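Local structure of DMATS type aromatic prenyltransferase (Micromonospora olivasterospora, 6ZRY) at residues K211-H216 with S275-I280; S261-E266 with R270-S275. The protein probably transfers a dimethylallyl group to the six-position of the indole ring of tryptophan, a substrate it holds inside its ABBA barrel. All blocks are in the same frame, centred on the assembly; numbering follows the deposited sequence. Where two conformers were deposited one is given.

Interactions 1 and 2 illustrate how a barrel wall and its lining are built from the same strands. Interaction 2 pairs strand 258-265 with strand 273-278 in a hairpin, and interaction 1 reaches over that hairpin's first strand to join its two neighbours, 209-220 and 273-278. Their centres are 13 Å apart, and S275 belongs to both. Two bonds tie them together: a probable backbone hydrogen bond from Y262 N to L212 O, 2.8 Å, and a probable side-chain bond of the same length between S261 OG and Y277 OH. The bound tryptophan touches Y277, about 4 Å from its side chain, whereas the side chain of S261 lies about 8 Å from this ligand.

Interaction 1 of 2, residues K211-H216 with S275-I280; sequences KLYLTH and SIYVPI
With CG anti to the carbonyl carbon in both residues, chi1 -68° in Y213 and -51° in Y277, two tyrosines of non-neighbouring strands bring their rings together inside the ABBA barrel, the antiparallel barrel ringed by helices that defines this family. Strand 258-265 runs between their strands, and even the nearest CA atoms, those of Y213 and S275, are 9.0 Å apart. Long side chains therefore have to make the whole contact. The Y213 and Y277 side chains cross at about a right angle, yet the ring planes are only 32° apart and the centroids 5.2 Å, an oblique aromatic pair. One ring carbon carries most of it: Y213 CE2 lies 3.3 Å from Y277 OH and 3.5 Å from Y277 CZ.

Each hydroxyl has a hydrogen-bond partner outside the pair, Y148 OH for Y213 and S261 OG for Y277, while F197, a residue of the tryptophan pocket, packs edge-to-face with Y213. Y277 also borders the bound tryptophan, and a glycol molecule, probably from the crystallisation liquor, sits near Y213. This lining is consistent with the tyrosine shield that surrounds the reactive allylic group in related prenyltransferases. A leucine in place of Y213 would probably leave Y148 without its hydroxyl mate and open a gap beside Y277 and F197.

K211 comes in obliquely, its largely extended chain bent at chi3, and brings CE to 3.6 Å from Y277 OH. Its ammonium group then meets the opposing strand through water. One water lies 2.8 Å from S275 OG, although its approach to K211 NZ is short enough to be doubtful. The other accepts from K211 NZ at 3.2 Å and lies in the plane of the Y277 ring, at its edge, 3.3 Å from Y277 OH.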
loop_
_atom_site.group_PDB
_atom_site.type_symbol
_atom_site.label_atom_id
_atom_site.label_comp_id
_atom_site.label_asym_id
_atom_site.label_seq_id
_atom_site.Cartn_x
_atom_site.Cartn_y
_atom_site.Cartn_z
ATOM N N LYS A 211 -4.764 -8.121 6.881
ATOM C CA LYS A 211 -4.124 -6.866 7.258
ATOM C C LYS A 211 -5.160 -5.761 7.085
ATOM O O LYS A 211 -5.635 -5.582 5.960
ATOM C CB LYS A 211 -2.875 -6.718 6.410
ATOM C CG LYS A 211 -1.805 -5.852 6.976
ATOM C CD LYS A 211 -0.455 -6.181 6.328
ATOM C CE LYS A 211 0.440 -4.987 6.150
ATOM N NZ LYS A 211 1.752 -5.384 5.564
ATOM N N LEU A 212 -5.565 -5.125 8.190
ATOM C CA LEU A 212 -6.528 -4.013 8.170
ATOM C C LEU A 212 -5.776 -2.703 8.313
ATOM O O LEU A 212 -5.006 -2.568 9.268
ATOM C CB LEU A 212 -7.539 -4.199 9.299
ATOM C CG LEU A 212 -8.680 -3.184 9.334
ATOM C CD1 LEU A 212 -9.611 -3.339 8.147
ATOM C CD2 LEU A 212 -9.456 -3.299 10.629
ATOM N N TYR A 213 -6.064 -1.752 7.449
ATOM C CA TYR A 213 -5.431 -0.419 7.483
ATOM C C TYR A 213 -6.443 0.612 7.946
ATOM O O TYR A 213 -7.565 0.625 7.369
ATOM C CB TYR A 213 -4.931 -0.028 6.105
ATOM C CG TYR A 213 -3.777 -0.806 5.532
ATOM C CD1 TYR A 213 -3.883 -2.154 5.217
ATOM C CD2 TYR A 213 -2.605 -0.152 5.157
ATOM C CE1 TYR A 213 -2.842 -2.854 4.633
ATOM C CE2 TYR A 213 -1.555 -0.842 4.561
ATOM C CZ TYR A 213 -1.681 -2.198 4.295
ATOM O OH TYR A 213 -0.685 -2.905 3.685
ATOM N N LEU A 214 -6.073 1.429 8.925
ATOM C CA LEU A 214 -6.896 2.549 9.471
ATOM C C LEU A 214 -6.214 3.860 9.090
ATOM O O LEU A 214 -5.011 3.947 9.303
ATOM C CB LEU A 214 -6.954 2.452 10.988
ATOM C CG LEU A 214 -8.017 1.567 11.604
ATOM C CD1 LEU A 214 -7.935 0.160 11.082
ATOM C CD2 LEU A 214 -7.853 1.567 13.142
ATOM N N THR A 215 -6.959 4.819 8.589
ATOM C CA THR A 215 -6.469 6.176 8.314
ATOM C C THR A 215 -6.889 7.048 9.482
ATOM O O THR A 215 -8.097 7.082 9.798
ATOM C CB THR A 215 -6.964 6.700 6.966
ATOM O OG1 THR A 215 -6.530 5.785 5.946
ATOM C CG2 THR A 215 -6.469 8.095 6.672
ATOM N N HIS A 216 -5.923 7.701 10.102
ATOM C CA HIS A 216 -6.098 8.557 11.287
ATOM C C HIS A 216 -6.087 10.018 10.839
ATOM O O HIS A 216 -4.990 10.592 10.747
ATOM C CB HIS A 216 -4.993 8.265 12.315
ATOM C CG HIS A 216 -4.960 6.857 12.785
ATOM N ND1 HIS A 216 -5.950 6.322 13.602
ATOM C CD2 HIS A 216 -4.051 5.876 12.611
ATOM C CE1 HIS A 216 -5.664 5.072 13.872
ATOM N NE2 HIS A 216 -4.501 4.780 13.307
ATOM N N SER A 275 2.161 -1.867 11.361
ATOM C CA SER A 275 2.966 -0.910 10.562
ATOM C C SER A 275 2.375 0.479 10.687
ATOM O O SER A 275 1.169 0.593 10.737
ATOM C CB SER A 275 3.065 -1.305 9.129
ATOM O OG SER A 275 3.723 -2.549 9.025
ATOM N N ILE A 276 3.230 1.474 10.748
ATOM C CA ILE A 276 2.889 2.910 10.667
ATOM C C ILE A 276 3.392 3.413 9.308
ATOM O O ILE A 276 4.543 3.071 8.923
ATOM C CB ILE A 276 3.463 3.695 11.874
ATOM C CG1 ILE A 276 3.130 5.184 11.812
ATOM C CG2 ILE A 276 4.961 3.500 12.057
ATOM C CD1 ILE A 276 1.695 5.512 11.983
ATOM N N TYR A 277 2.551 4.134 8.596
ATOM C CA TYR A 277 2.833 4.676 7.255
ATOM C C TYR A 277 2.766 6.175 7.341
ATOM O O TYR A 277 1.697 6.735 7.578
ATOM C CB TYR A 277 1.862 4.132 6.200
ATOM C CG TYR A 277 1.719 2.632 6.175
ATOM C CD1 TYR A 277 0.934 1.985 7.121
ATOM C CD2 TYR A 277 2.330 1.855 5.214
ATOM C CE1 TYR A 277 0.811 0.615 7.147
ATOM C CE2 TYR A 277 2.196 0.478 5.200
ATOM C CZ TYR A 277 1.430 -0.147 6.172
ATOM O OH TYR A 277 1.273 -1.507 6.186
ATOM N N VAL A 278 3.916 6.828 7.211
ATOM C CA VAL A 278 3.987 8.292 7.182
ATOM C C VAL A 278 3.976 8.740 5.725
ATOM O O VAL A 278 4.901 8.396 4.960
ATOM C CB VAL A 278 5.238 8.813 7.909
ATOM C CG1 VAL A 278 5.323 10.321 7.856
ATOM C CG2 VAL A 278 5.289 8.313 9.351
ATOM N N PRO A 279 3.016 9.608 5.333
ATOM C CA PRO A 279 2.990 10.188 3.983
ATOM C C PRO A 279 3.960 11.373 3.937
ATOM O O PRO A 279 3.546 12.554 3.883
ATOM C CB PRO A 279 1.534 10.580 3.834
ATOM C CG PRO A 279 1.153 11.027 5.236
ATOM C CD PRO A 279 1.882 10.077 6.150
ATOM N N ILE A 280 5.234 11.012 3.900
ATOM C CA ILE A 280 6.392 11.926 4.076
ATOM C C ILE A 280 6.342 13.049 3.054
ATOM O O ILE A 280 6.752 14.149 3.398
ATOM C CB ILE A 280 7.697 11.132 4.039
ATOM C CG1 ILE A 280 8.893 12.050 4.332
ATOM C CG2 ILE A 280 7.857 10.373 2.742
ATOM C CD1 ILE A 280 10.104 11.340 4.783
HETATM O O HOH W 1 2.928 -2.992 3.797
HETATM O O HOH W 2 3.666 -4.108 6.652
#

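Interaction 2 of 2, residues S261-E266 with R270-S275; sequences SYTFTE and RPVGYS
Y262 and Y274 pack edge-to-face, the edge of Y274 directed at the Y262 ring with the planes at 64°. CD1 of Y274 stands 3.8 Å above the plane of the Y262 ring, toward its rim. The two side chains run side by side and point the same way although their first torsions differ: CG of Y274 is anti to the backbone N, chi1 179°, and that of Y262 anti to the carbonyl carbon. A water joins both hydroxyls, 3.0 Å from Y262 OH and suspiciously close to Y274 OH. Farther along, CG of P271 meets the F264 ring at its edge, 3.7 Å from CE1, and also touches Y262 CD2.

These side chains belong to a beta hairpin of strands 258-265 and 273-278, P271 lying in its loop. S261 and S275 form a hydrogen-bonded pair, with S261 N 2.9 Å from S275 O, and Y262 with Y274 a non-hydrogen-bonded one. Nearer the turn, T263 N donates to G273 O, 3.0 Å, and V272 N to T263 O. G273 N is buried without a partner.

Beyond V272 a water accepts from T265 N and donates to R270 O. The turn carries D269, which binds calcium in a crystal structure of this protein, though none is bound to this chain here. Helix 221-228 backs the two tyrosines, A227 against Y262 and V224 and A228 against Y274.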
loop_
_atom_site.group_PDB
_atom_site.type_symbol
_atom_site.label_atom_id
_atom_site.label_comp_id
_atom_site.label_asym_id
_atom_site.label_seq_id
_atom_site.Cartn_x
_atom_site.Cartn_y
_atom_site.Cartn_z
ATOM N N SER A 261 -1.542 -0.099 10.060
ATOM C CA SER A 261 -2.068 -1.419 9.666
ATOM C C SER A 261 -1.858 -2.427 10.789
ATOM O O SER A 261 -0.894 -2.301 11.553
ATOM C CB SER A 261 -1.520 -1.893 8.353
ATOM O OG SER A 261 -0.189 -2.303 8.482
ATOM N N TYR A 262 -2.830 -3.312 10.913
ATOM C CA TYR A 262 -2.960 -4.334 11.956
ATOM C C TYR A 262 -3.020 -5.684 11.294
ATOM O O TYR A 262 -3.840 -5.873 10.405
ATOM C CB TYR A 262 -4.226 -4.046 12.774
ATOM C CG TYR A 262 -4.178 -2.714 13.468
ATOM C CD1 TYR A 262 -4.561 -1.536 12.828
ATOM C CD2 TYR A 262 -3.622 -2.620 14.724
ATOM C CE1 TYR A 262 -4.444 -0.299 13.458
ATOM C CE2 TYR A 262 -3.525 -1.407 15.382
ATOM C CZ TYR A 262 -3.947 -0.245 14.761
ATOM O OH TYR A 262 -3.811 0.935 15.452
ATOM N N THR A 263 -2.188 -6.605 11.709
ATOM C CA THR A 263 -2.186 -7.979 11.205
ATOM C C THR A 263 -2.973 -8.852 12.172
ATOM O O THR A 263 -2.552 -8.966 13.326
ATOM C CB THR A 263 -0.768 -8.492 10.980
ATOM O OG1 THR A 263 -0.143 -7.610 10.058
ATOM C CG2 THR A 263 -0.751 -9.876 10.394
ATOM N N PHE A 264 -4.079 -9.413 11.691
ATOM C CA PHE A 264 -4.992 -10.323 12.425
ATOM C C PHE A 264 -4.682 -11.746 12.003
ATOM O O PHE A 264 -4.624 -12.035 10.773
ATOM C CB PHE A 264 -6.458 -10.002 12.144
ATOM C CG PHE A 264 -6.863 -8.587 12.437
ATOM C CD1 PHE A 264 -6.413 -7.936 13.579
ATOM C CD2 PHE A 264 -7.705 -7.894 11.581
ATOM C CE1 PHE A 264 -6.814 -6.635 13.869
ATOM C CE2 PHE A 264 -8.090 -6.591 11.872
ATOM C CZ PHE A 264 -7.635 -5.965 13.007
ATOM N N THR A 265 -4.496 -12.612 12.974
ATOM C CA THR A 265 -4.166 -14.026 12.739
ATOM C C THR A 265 -5.073 -14.923 13.594
ATOM O O THR A 265 -5.575 -14.451 14.647
ATOM C CB THR A 265 -2.667 -14.238 12.971
ATOM O OG1 THR A 265 -2.388 -15.516 12.412
ATOM C CG2 THR A 265 -2.268 -14.136 14.431
ATOM N N GLU A 266 -5.267 -16.163 13.134
ATOM C CA GLU A 266 -6.090 -17.194 13.811
ATOM C C GLU A 266 -5.577 -17.468 15.224
ATOM O O GLU A 266 -4.351 -17.588 15.409
ATOM C CB GLU A 266 -6.018 -18.499 13.049
ATOM C CG GLU A 266 -6.906 -18.546 11.847
ATOM C CD GLU A 266 -7.044 -19.957 11.308
ATOM O OE1 GLU A 266 -6.991 -20.117 10.101
ATOM O OE2 GLU A 266 -7.177 -20.895 12.131
ATOM N N ARG A 270 -5.120 -10.354 20.130
ATOM C CA ARG A 270 -4.499 -9.024 19.842
ATOM C C ARG A 270 -3.847 -9.121 18.459
ATOM O O ARG A 270 -3.382 -10.191 18.064
ATOM C CB ARG A 270 -3.484 -8.607 20.932
ATOM C CG ARG A 270 -4.060 -8.439 22.354
ATOM C CD ARG A 270 -4.930 -7.185 22.544
ATOM N NE ARG A 270 -5.481 -7.083 23.910
ATOM C CZ ARG A 270 -6.615 -7.684 24.340
ATOM N NH1 ARG A 270 -7.337 -8.420 23.520
ATOM N NH2 ARG A 270 -7.015 -7.540 25.607
ATOM N N PRO A 271 -3.822 -8.031 17.658
ATOM C CA PRO A 271 -3.048 -8.034 16.414
ATOM C C PRO A 271 -1.612 -8.435 16.739
ATOM O O PRO A 271 -1.160 -8.079 17.816
ATOM C CB PRO A 271 -3.123 -6.594 15.898
ATOM C CG PRO A 271 -4.372 -6.005 16.585
ATOM C CD PRO A 271 -4.499 -6.749 17.899
ATOM N N VAL A 272 -0.942 -9.142 15.811
ATOM C CA VAL A 272 0.429 -9.717 15.997
ATOM C C VAL A 272 1.458 -8.935 15.181
ATOM O O VAL A 272 2.644 -9.313 15.206
ATOM C CB VAL A 272 0.453 -11.202 15.636
ATOM C CG1 VAL A 272 -0.447 -12.001 16.576
ATOM C CG2 VAL A 272 0.076 -11.455 14.179
ATOM N N GLY A 273 1.022 -7.952 14.420
ATOM C CA GLY A 273 1.899 -7.125 13.588
ATOM C C GLY A 273 1.284 -5.783 13.454
ATOM O O GLY A 273 0.016 -5.722 13.461
ATOM N N TYR A 274 2.118 -4.758 13.401
ATOM C CA TYR A 274 1.712 -3.354 13.238
ATOM C C TYR A 274 2.673 -2.680 12.273
ATOM O O TYR A 274 3.879 -2.886 12.421
ATOM C CB TYR A 274 1.740 -2.616 14.568
ATOM C CG TYR A 274 1.365 -1.175 14.434
ATOM C CD1 TYR A 274 0.049 -0.797 14.298
ATOM C CD2 TYR A 274 2.341 -0.182 14.424
ATOM C CE1 TYR A 274 -0.308 0.525 14.146
ATOM C CE2 TYR A 274 1.998 1.149 14.296
ATOM C CZ TYR A 274 0.679 1.499 14.144
ATOM O OH TYR A 274 0.328 2.802 14.009
ATOM N N SER A 275 2.161 -1.867 11.361
ATOM C CA SER A 275 2.966 -0.910 10.562
ATOM C C SER A 275 2.375 0.479 10.687
ATOM O O SER A 275 1.169 0.593 10.737
ATOM C CB SER A 275 3.065 -1.305 9.129
ATOM O OG SER A 275 3.723 -2.549 9.025
HETATM O O HOH W 3 -2.113 3.179 14.462
HETATM O O HOH W 4 -4.121 -11.348 15.526
#